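Local coordinates for protein MlnE (Bacillus amyloliquefaciens subsp. plantarum, PDB 5D2E) that probably reduces the beta-keto group of polyketide intermediates with NADPH, as the N-terminal B-type ketoreductase of a macrolactin assembly-line protein, at residues D110-C115 and M163-C168; A210-K213 and P219-K222; A332-S335 and E339-A342. All coordinates share one frame; numbering follows the deposited sequence.

Interaction 1 (D110-C115 and M163-C168); sequences DYDALC and MANKLC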
loop_
_atom_site.group_PDB
_atom_site.type_symbol
_atom_site.label_atom_id
_atom_site.label_comp_id
_atom_site.label_asym_id
_atom_site.label_seq_id
_atom_site.Cartn_x
_atom_site.Cartn_y
_atom_site.Cartn_z
ATOM N N ASP A 110 -24.529 12.057 2.644
ATOM C CA ASP A 110 -24.725 11.999 4.114
ATOM C C ASP A 110 -23.620 12.765 4.852
ATOM O O ASP A 110 -23.904 13.406 5.865
ATOM C CB ASP A 110 -24.837 10.539 4.606
ATOM C CG ASP A 110 -26.175 9.889 4.247
ATOM O OD1 ASP A 110 -26.980 10.483 3.478
ATOM O OD2 ASP A 110 -26.401 8.747 4.686
ATOM N N TYR A 111 -22.369 12.715 4.368
ATOM C CA TYR A 111 -21.309 13.521 4.994
ATOM C C TYR A 111 -21.602 14.986 4.830
ATOM O O TYR A 111 -21.333 15.794 5.735
ATOM C CB TYR A 111 -19.913 13.164 4.481
ATOM C CG TYR A 111 -19.420 11.789 4.846
ATOM C CD1 TYR A 111 -19.722 10.726 4.071
ATOM C CD2 TYR A 111 -18.654 11.547 5.994
ATOM C CE1 TYR A 111 -19.292 9.459 4.370
ATOM C CE2 TYR A 111 -18.190 10.263 6.300
ATOM C CZ TYR A 111 -18.500 9.225 5.487
ATOM O OH TYR A 111 -18.152 7.888 5.671
ATOM N N ASP A 112 -22.175 15.383 3.684
ATOM C CA ASP A 112 -22.583 16.779 3.508
ATOM C C ASP A 112 -23.581 17.222 4.488
ATOM O O ASP A 112 -23.480 18.342 5.043
ATOM C CB ASP A 112 -23.155 17.037 2.103
ATOM C CG ASP A 112 -22.133 16.935 1.059
ATOM O OD1 ASP A 112 -20.940 17.295 1.252
ATOM O OD2 ASP A 112 -22.539 16.481 -0.019
ATOM N N ALA A 113 -24.605 16.376 4.676
ATOM C CA ALA A 113 -25.657 16.628 5.645
ATOM C C ALA A 113 -25.090 16.774 7.044
ATOM O O ALA A 113 -25.461 17.696 7.762
ATOM C CB ALA A 113 -26.666 15.502 5.643
ATOM N N LEU A 114 -24.191 15.847 7.432
ATOM C CA LEU A 114 -23.535 15.949 8.722
ATOM C C LEU A 114 -22.822 17.285 8.891
ATOM O O LEU A 114 -22.970 17.916 9.938
ATOM C CB LEU A 114 -22.512 14.825 8.929
ATOM C CG LEU A 114 -21.791 14.760 10.260
ATOM C CD1 LEU A 114 -22.764 14.501 11.418
ATOM C CD2 LEU A 114 -20.733 13.687 10.236
ATOM N N CYS A 115 -21.974 17.656 7.912
ATOM C CA CYS A 115 -21.290 18.939 7.965
ATOM C C CYS A 115 -22.293 20.128 8.081
ATOM O O CYS A 115 -22.097 21.022 8.854
ATOM C CB CYS A 115 -20.422 19.159 6.733
ATOM S SG CYS A 115 -19.106 17.979 6.517
ATOM N N MET A 163 -13.654 19.052 3.342
ATOM C CA MET A 163 -12.987 20.190 2.692
ATOM C C MET A 163 -14.008 21.007 1.944
ATOM O O MET A 163 -13.945 22.253 1.979
ATOM C CB MET A 163 -11.818 19.732 1.831
ATOM C CG MET A 163 -10.686 19.238 2.739
ATOM S SD MET A 163 -9.170 18.787 1.839
ATOM C CE MET A 163 -9.845 17.367 1.029
ATOM N N ALA A 164 -14.953 20.336 1.281
ATOM C CA ALA A 164 -15.895 21.057 0.484
ATOM C C ALA A 164 -16.781 21.944 1.332
ATOM O O ALA A 164 -17.189 23.014 0.888
ATOM C CB ALA A 164 -16.773 20.128 -0.345
ATOM N N ASN A 165 -17.147 21.486 2.527
ATOM C CA ASN A 165 -18.032 22.245 3.422
ATOM C C ASN A 165 -17.266 23.055 4.458
ATOM O O ASN A 165 -17.859 23.626 5.365
ATOM C CB ASN A 165 -18.990 21.259 4.116
ATOM C CG ASN A 165 -19.894 20.568 3.122
ATOM O OD1 ASN A 165 -20.575 21.229 2.391
ATOM N ND2 ASN A 165 -19.781 19.287 2.979
ATOM N N LYS A 166 -15.939 23.050 4.389
ATOM C CA LYS A 166 -15.071 23.783 5.288
ATOM C C LYS A 166 -15.397 23.596 6.779
ATOM O O LYS A 166 -15.448 24.560 7.562
ATOM C CB LYS A 166 -15.103 25.268 4.901
ATOM C CG LYS A 166 -14.552 25.508 3.485
ATOM C CD LYS A 166 -13.961 26.897 3.395
ATOM C CE LYS A 166 -14.019 27.402 1.966
ATOM N NZ LYS A 166 -13.014 28.494 1.798
ATOM N N LEU A 167 -15.618 22.344 7.175
ATOM C CA LEU A 167 -16.064 22.065 8.500
ATOM C C LEU A 167 -14.939 22.285 9.525
ATOM O O LEU A 167 -15.201 22.782 10.608
ATOM C CB LEU A 167 -16.641 20.672 8.535
ATOM C CG LEU A 167 -17.021 20.242 9.932
ATOM C CD1 LEU A 167 -18.301 21.000 10.239
ATOM C CD2 LEU A 167 -17.246 18.743 10.043
ATOM N N CYS A 168 -13.688 21.964 9.133
ATOM C CA CYS A 168 -12.540 21.935 9.994
ATOM C C CYS A 168 -11.390 22.715 9.418
ATOM O O CYS A 168 -10.577 22.194 8.658
ATOM C CB CYS A 168 -12.083 20.476 10.213
ATOM S SG CYS A 168 -13.356 19.338 10.829
HETATM O O HOH W 1 -23.393 20.860 3.751
#

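Interaction 2 (A210-K213 and P219-K222); sequences AELK and PFTK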
loop_
_atom_site.group_PDB
_atom_site.type_symbol
_atom_site.label_atom_id
_atom_site.label_comp_id
_atom_site.label_asym_id
_atom_site.label_seq_id
_atom_site.Cartn_x
_atom_site.Cartn_y
_atom_site.Cartn_z
ATOM N N ALA A 210 -3.734 3.892 13.729
ATOM C CA ALA A 210 -3.389 3.043 14.874
ATOM C C ALA A 210 -4.082 1.662 14.693
ATOM O O ALA A 210 -5.281 1.590 14.458
ATOM C CB ALA A 210 -3.761 3.681 16.177
ATOM N N GLU A 211 -3.273 0.611 14.756
ATOM C CA GLU A 211 -3.717 -0.739 14.717
ATOM C C GLU A 211 -3.962 -1.166 16.169
ATOM O O GLU A 211 -3.148 -0.882 17.107
ATOM C CB GLU A 211 -2.651 -1.640 14.083
ATOM C CG GLU A 211 -3.009 -3.110 14.108
ATOM C CD GLU A 211 -2.005 -4.009 13.383
ATOM O OE1 GLU A 211 -1.479 -3.545 12.416
ATOM O OE2 GLU A 211 -1.819 -5.177 13.714
ATOM N N LEU A 212 -5.122 -1.723 16.376
ATOM C CA LEU A 212 -5.507 -2.224 17.700
ATOM C C LEU A 212 -5.418 -3.747 17.644
ATOM O O LEU A 212 -6.378 -4.432 17.229
ATOM C CB LEU A 212 -6.915 -1.735 18.089
ATOM C CG LEU A 212 -7.156 -0.224 17.987
ATOM C CD1 LEU A 212 -8.625 0.105 18.076
ATOM C CD2 LEU A 212 -6.377 0.521 19.035
ATOM N N LYS A 213 -4.267 -4.282 18.037
ATOM C CA LYS A 213 -4.042 -5.725 17.905
ATOM C C LYS A 213 -4.288 -6.471 19.217
ATOM O O LYS A 213 -3.534 -6.317 20.172
ATOM C CB LYS A 213 -2.637 -6.038 17.408
ATOM C CG LYS A 213 -2.463 -7.523 17.122
ATOM C CD LYS A 213 -1.311 -7.923 16.257
ATOM C CE LYS A 213 0.008 -7.476 16.757
ATOM N NZ LYS A 213 1.007 -7.837 15.649
ATOM N N PRO A 219 -6.902 -9.596 25.125
ATOM C CA PRO A 219 -7.819 -8.901 24.213
ATOM C C PRO A 219 -7.800 -7.407 24.406
ATOM O O PRO A 219 -7.425 -6.935 25.459
ATOM C CB PRO A 219 -9.190 -9.452 24.569
ATOM C CG PRO A 219 -9.046 -9.884 25.995
ATOM C CD PRO A 219 -7.645 -10.388 26.133
ATOM N N PHE A 220 -8.030 -6.673 23.307
ATOM C CA PHE A 220 -8.299 -5.245 23.388
ATOM C C PHE A 220 -9.714 -5.025 23.862
ATOM O O PHE A 220 -10.634 -5.231 23.150
ATOM C CB PHE A 220 -8.184 -4.565 22.038
ATOM C CG PHE A 220 -7.041 -3.670 21.958
ATOM C CD1 PHE A 220 -7.142 -2.374 22.423
ATOM C CD2 PHE A 220 -5.871 -4.082 21.418
ATOM C CE1 PHE A 220 -6.043 -1.507 22.423
ATOM C CE2 PHE A 220 -4.774 -3.224 21.411
ATOM C CZ PHE A 220 -4.835 -1.960 21.915
ATOM N N THR A 221 -9.856 -4.549 25.054
ATOM C CA THR A 221 -11.157 -4.199 25.592
ATOM C C THR A 221 -11.511 -2.805 25.129
ATOM O O THR A 221 -10.644 -2.058 24.675
ATOM C CB THR A 221 -11.094 -4.198 27.132
ATOM O OG1 THR A 221 -10.155 -3.203 27.586
ATOM C CG2 THR A 221 -10.602 -5.594 27.617
ATOM N N LYS A 222 -12.775 -2.441 25.349
ATOM C CA LYS A 222 -13.253 -1.083 25.022
ATOM C C LYS A 222 -12.482 -0.065 25.759
ATOM O O LYS A 222 -12.075 0.949 25.184
ATOM C CB LYS A 222 -14.748 -0.934 25.256
ATOM C CG LYS A 222 -15.568 -1.778 24.287
ATOM C CD LYS A 222 -16.968 -1.901 24.840
ATOM C CE LYS A 222 -17.897 -2.653 23.899
ATOM N NZ LYS A 222 -19.316 -2.295 24.235
#

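Interaction 3 (A332-S335 and E339-A342); sequences ADIS and ETDA. With NAP (NADP nicotinamide-adenine-dinucleotide phosphate), chain B.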
loop_
_atom_site.group_PDB
_atom_site.type_symbol
_atom_site.label_atom_id
_atom_site.label_comp_id
_atom_site.label_asym_id
_atom_site.label_seq_id
_atom_site.Cartn_x
_atom_site.Cartn_y
_atom_site.Cartn_z
ATOM N N ALA A 332 -5.745 -9.805 -20.667
ATOM C CA ALA A 332 -6.579 -10.130 -19.518
ATOM C C ALA A 332 -6.620 -8.928 -18.599
ATOM O O ALA A 332 -5.646 -8.158 -18.509
ATOM C CB ALA A 332 -6.074 -11.346 -18.773
ATOM N N ASP A 333 -7.757 -8.740 -17.962
ATOM C CA ASP A 333 -7.893 -7.703 -16.955
ATOM C C ASP A 333 -7.726 -8.438 -15.604
ATOM O O ASP A 333 -8.626 -9.098 -15.127
ATOM C CB ASP A 333 -9.227 -7.000 -17.076
ATOM C CG ASP A 333 -9.410 -5.942 -16.051
ATOM O OD1 ASP A 333 -8.634 -5.955 -15.062
ATOM O OD2 ASP A 333 -10.360 -5.135 -16.197
ATOM N N ILE A 334 -6.537 -8.389 -15.039
ATOM C CA ILE A 334 -6.284 -9.222 -13.874
ATOM C C ILE A 334 -6.975 -8.743 -12.598
ATOM O O ILE A 334 -6.922 -9.451 -11.618
ATOM C CB ILE A 334 -4.800 -9.545 -13.626
ATOM C CG1 ILE A 334 -3.894 -8.373 -13.673
ATOM C CG2 ILE A 334 -4.242 -10.512 -14.682
ATOM C CD1 ILE A 334 -4.154 -7.362 -12.642
ATOM N N SER A 335 -7.655 -7.596 -12.622
ATOM C CA SER A 335 -8.567 -7.175 -11.532
ATOM C C SER A 335 -9.879 -7.936 -11.509
ATOM O O SER A 335 -10.710 -7.759 -10.602
ATOM C CB SER A 335 -8.852 -5.679 -11.656
ATOM O OG SER A 335 -9.823 -5.430 -12.663
ATOM N N GLU A 339 -11.148 -13.715 -14.904
ATOM C CA GLU A 339 -10.181 -13.583 -15.983
ATOM C C GLU A 339 -8.820 -14.046 -15.511
ATOM O O GLU A 339 -8.089 -14.720 -16.244
ATOM C CB GLU A 339 -10.096 -12.165 -16.530
ATOM C CG GLU A 339 -11.371 -11.716 -17.253
ATOM C CD GLU A 339 -11.166 -10.515 -18.160
ATOM O OE1 GLU A 339 -10.059 -10.301 -18.747
ATOM O OE2 GLU A 339 -12.126 -9.749 -18.249
ATOM N N THR A 340 -8.477 -13.696 -14.272
ATOM C CA THR A 340 -7.202 -14.078 -13.710
ATOM C C THR A 340 -7.164 -15.599 -13.515
ATOM O O THR A 340 -6.135 -16.240 -13.760
ATOM C CB THR A 340 -6.953 -13.315 -12.410
ATOM O OG1 THR A 340 -6.790 -11.925 -12.711
ATOM C CG2 THR A 340 -5.665 -13.783 -11.737
ATOM N N ASP A 341 -8.272 -16.176 -13.082
ATOM C CA ASP A 341 -8.344 -17.610 -12.941
ATOM C C ASP A 341 -8.150 -18.307 -14.305
ATOM O O ASP A 341 -7.346 -19.257 -14.425
ATOM C CB ASP A 341 -9.676 -18.011 -12.330
ATOM C CG ASP A 341 -9.651 -19.454 -11.758
ATOM O OD1 ASP A 341 -8.603 -19.910 -11.196
ATOM O OD2 ASP A 341 -10.703 -20.119 -11.855
ATOM N N ALA A 342 -8.873 -17.829 -15.312
ATOM C CA ALA A 342 -8.751 -18.340 -16.684
ATOM C C ALA A 342 -7.347 -18.216 -17.165
ATOM O O ALA A 342 -6.864 -19.092 -17.843
ATOM C CB ALA A 342 -9.686 -17.581 -17.626
HETATM P PA NAP B . 3.164 1.184 -17.606
HETATM O O1A NAP B . 4.159 1.203 -18.797
HETATM O O2A NAP B . 1.805 1.859 -17.658
HETATM O O5B NAP B . 2.874 -0.387 -17.418
HETATM C C5B NAP B . 1.819 -0.799 -16.559
HETATM C C4B NAP B . 1.058 -1.806 -17.385
HETATM O O4B NAP B . -0.042 -2.286 -16.582
HETATM C C3B NAP B . 0.414 -1.239 -18.681
HETATM O O3B NAP B . 1.044 -1.795 -19.839
HETATM C C2B NAP B . -1.048 -1.709 -18.616
HETATM O O2B NAP B . -1.476 -2.208 -19.852
HETATM C C1B NAP B . -1.011 -2.768 -17.488
HETATM N N9A NAP B . -2.254 -2.895 -16.740
HETATM C C8A NAP B . -2.956 -1.900 -16.073
HETATM N N7A NAP B . -4.122 -2.396 -15.529
HETATM C C5A NAP B . -4.126 -3.721 -15.779
HETATM C C6A NAP B . -5.023 -4.821 -15.508
HETATM N N6A NAP B . -6.149 -4.555 -14.768
HETATM N N1A NAP B . -4.713 -6.087 -16.041
HETATM C C2A NAP B . -3.586 -6.273 -16.753
HETATM N N3A NAP B . -2.700 -5.281 -17.045
HETATM C C4A NAP B . -2.913 -4.035 -16.609
HETATM O O3 NAP B . 3.901 1.679 -16.238
HETATM P PN NAP B . 5.415 1.331 -15.767
HETATM O O1N NAP B . 6.226 2.611 -15.668
HETATM O O2N NAP B . 5.799 0.083 -16.518
HETATM O O5D NAP B . 5.286 0.834 -14.234
HETATM C C5D NAP B . 4.941 -0.570 -14.054
HETATM C C4D NAP B . 4.685 -0.914 -12.580
HETATM O O4D NAP B . 5.736 -0.470 -11.734
HETATM C C3D NAP B . 3.416 -0.195 -12.105
HETATM O O3D NAP B . 2.641 -1.097 -11.336
HETATM C C2D NAP B . 3.915 0.988 -11.295
HETATM O O2D NAP B . 2.955 1.418 -10.289
HETATM C C1D NAP B . 5.285 0.499 -10.743
HETATM N N1N NAP B . 6.190 1.658 -10.533
HETATM C C2N NAP B . 6.781 2.310 -11.600
HETATM C C3N NAP B . 7.638 3.418 -11.466
HETATM C C7N NAP B . 8.299 4.118 -12.686
HETATM O O7N NAP B . 8.991 5.127 -12.531
HETATM N N7N NAP B . 8.180 3.663 -13.942
HETATM C C4N NAP B . 7.865 3.892 -10.166
HETATM C C5N NAP B . 7.233 3.258 -9.088
HETATM C C6N NAP B . 6.416 2.128 -9.284
HETATM P P2B NAP B . -3.048 -2.263 -20.331
HETATM O O1X NAP B . -3.621 -0.853 -20.310
HETATM O O2X NAP B . -3.005 -2.922 -21.747
HETATM O O3X NAP B . -3.744 -3.131 -19.320
#

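Interaction 1 (D110-C115 and M163-C168)
Asn165 reaches over to the helix of 110-115 and meets two of its residues one turn apart, Asp112 by a hydrogen bond and Cys115 by van der Waals contact. Its amide nitrogen ND2 donates to Asp112 OD1 at 2.9 Å. The acceptor lies almost in the amide plane, though the bond is somewhat bent, 156° at the hydrogen, and on the carboxylate side it arrives on the anti side of OD1, somewhat out of plane. The carboxylate and amide planes are 82° apart, and the two side chains cross at about a right angle. Nearer the backbone, Asn165 CB lies against Cys115 CB at 3.6 Å, the tightest apolar approach of the pair. Leu167 completes this patch: its CD2 touches Cys115 SG at 4.1 Å while CD1 comes to 4.0 Å from Cys115 O, the two methyls dividing between sulfur and carbonyl oxygen.

A water ties the other end of the amide to the same helix, giving one proton to Asp112 O at 2.8 Å and a second, more weakly, to Asn165 OD1. Both ends of the amide have a partner, which favours this rotation, though the water bond to OD1 is weak. Further out, ND2 also makes a weak hydrogen bond to Ala161 O. The backbone places Asn165 and Leu167 by a Schellman motif: Lys166 adopts a positive phi of 49°, ending the helix and turning the chain so that the residues before and after it both face Cys115.

The contact joins helix 108-120 to the C-terminal end of helix 141-164, just ahead of strand 171-180. Nearby, Tyr111 packs on Gln157, Met158 and Ala161 and its hydroxyl bonds with Ser154, while Leu114 rests on Phe101 of strand 100-103.

Interaction 2 (A210-K213 and P219-K222)
Leu212 and Phe220 meet chiefly through a CH-pi contact. Leu212 CB stands 4.1 Å from the centroid of the Phe220 ring and only 5° off its normal, so it sits squarely over the middle of one face. With CG anti to the carbonyl carbon (chi1 -52°), the leucine's CD2 comes down at the CE1-CZ side of the ring, 4.0 Å from Phe220 CE1. The two side chains cross at about a right angle, and the strand backbone adds to the cover, Leu212 C lying 3.8 Å from Phe220 CD2.

A different kind of contact occupies the edge of the ring. Lys213 O lies in the ring plane beside the CD2-CE2 bond, 3.5 Å from Phe220 CD2, so the carbonyl oxygen faces the ring hydrogens rather than the pi cloud. Phe220 reaches this position with a chi1 of -111°, well away from a staggered value.

The arrangement belongs to a strand-loop-helix unit of the Rossmann-like N-terminal subdomain: strand 205-214 ends, the loop turns back, and helix 222-233 begins. Phe220 folds the loop onto the end of the strand, and its ring also touches Ile225 and Val228 of that helix, which Leu212 contacts as well.

Hydrogen bonds do not cross between the two segments, but they hold the loop at Phe220 itself and just after it. Phe220 N is bonded to Ser214 OG, and Thr221, the N-cap residue, accepts His224 N with OG1. Within the sheet, Leu212 pairs through its backbone with Tyr177 of strand 171-180.

Interaction 3 (A332-S335 and E339-A342)
Residues Ile334 and Thr340 bring the loop 332-335 and the first turns of helix 337-351 to 4.9 Å between CA atoms, while Ala332 and Glu339 stand 6.1 Å apart. Two side chains of the helix turn back to hold the loop backbone. Glu339 OE1 accepts from Asp333 N at 2.9 Å in a nearly straight bond of 174°, although the N-H comes from above the carboxylate plane. Thr340 OG1 donates to Ile334 O at 2.7 Å, approaching the carbonyl from its side, at a C=O...donor angle of 102°. The chi1 of -67° in Thr340 sets OG1 anti to the carbonyl carbon and brings it close to Ile334 CB as well, at 3.2 Å.

The loop so held presents its other side to the adenine of NADP. Asp333 OD1 accepts a hydrogen bond from N6A of the cofactor at 2.9 Å, and Ile334 N donates to N1A at 3.1 Å, so the Watson-Crick edge of the base is read by one acceptor and one donor. The carboxylate is itself positioned by Ser335: both N and OG of that residue bond to OD1 from the same face, the N closing an Asx turn. Three donors therefore converge on OD1, which probably stabilises its negative charge. Ile334 CG1 lies on one face of the adenine at this edge, 3.4 Å from N1A. The aspartate-adenine pairing is consistent with the conserved aspartate that binds adenine in short-chain dehydrogenases/reductases.

Asp333 also lies against Arg306, another NADP-binding residue. The loop follows strand 326-329 and is tied by a backbone bond from Ala332 to Gly305, after strand 300-304; Thr340 packs against Trp390, Leu391 and Ala394 of helix 386-394.

How the interactions relate
Along the chain the three contacts follow one another in series, each closing before the next opens. Interactions 1 and 2 both belong to the N-terminal Rossmann-like region, with centres 29 Å apart and nearest atoms about 17 Å apart. They are linked through strand 171-180, which follows the second segment of interaction 1 and pairs with strand 205-214 of interaction 2. Interaction 3 lies in the KR domain, its centre 39 Å from that of interaction 1 and 37 Å from that of interaction 2. It alone touches NADP. The cofactor-binding loop is thus well separated from the other two contacts, which join helices, strands and loops of the non-cofactor-binding half.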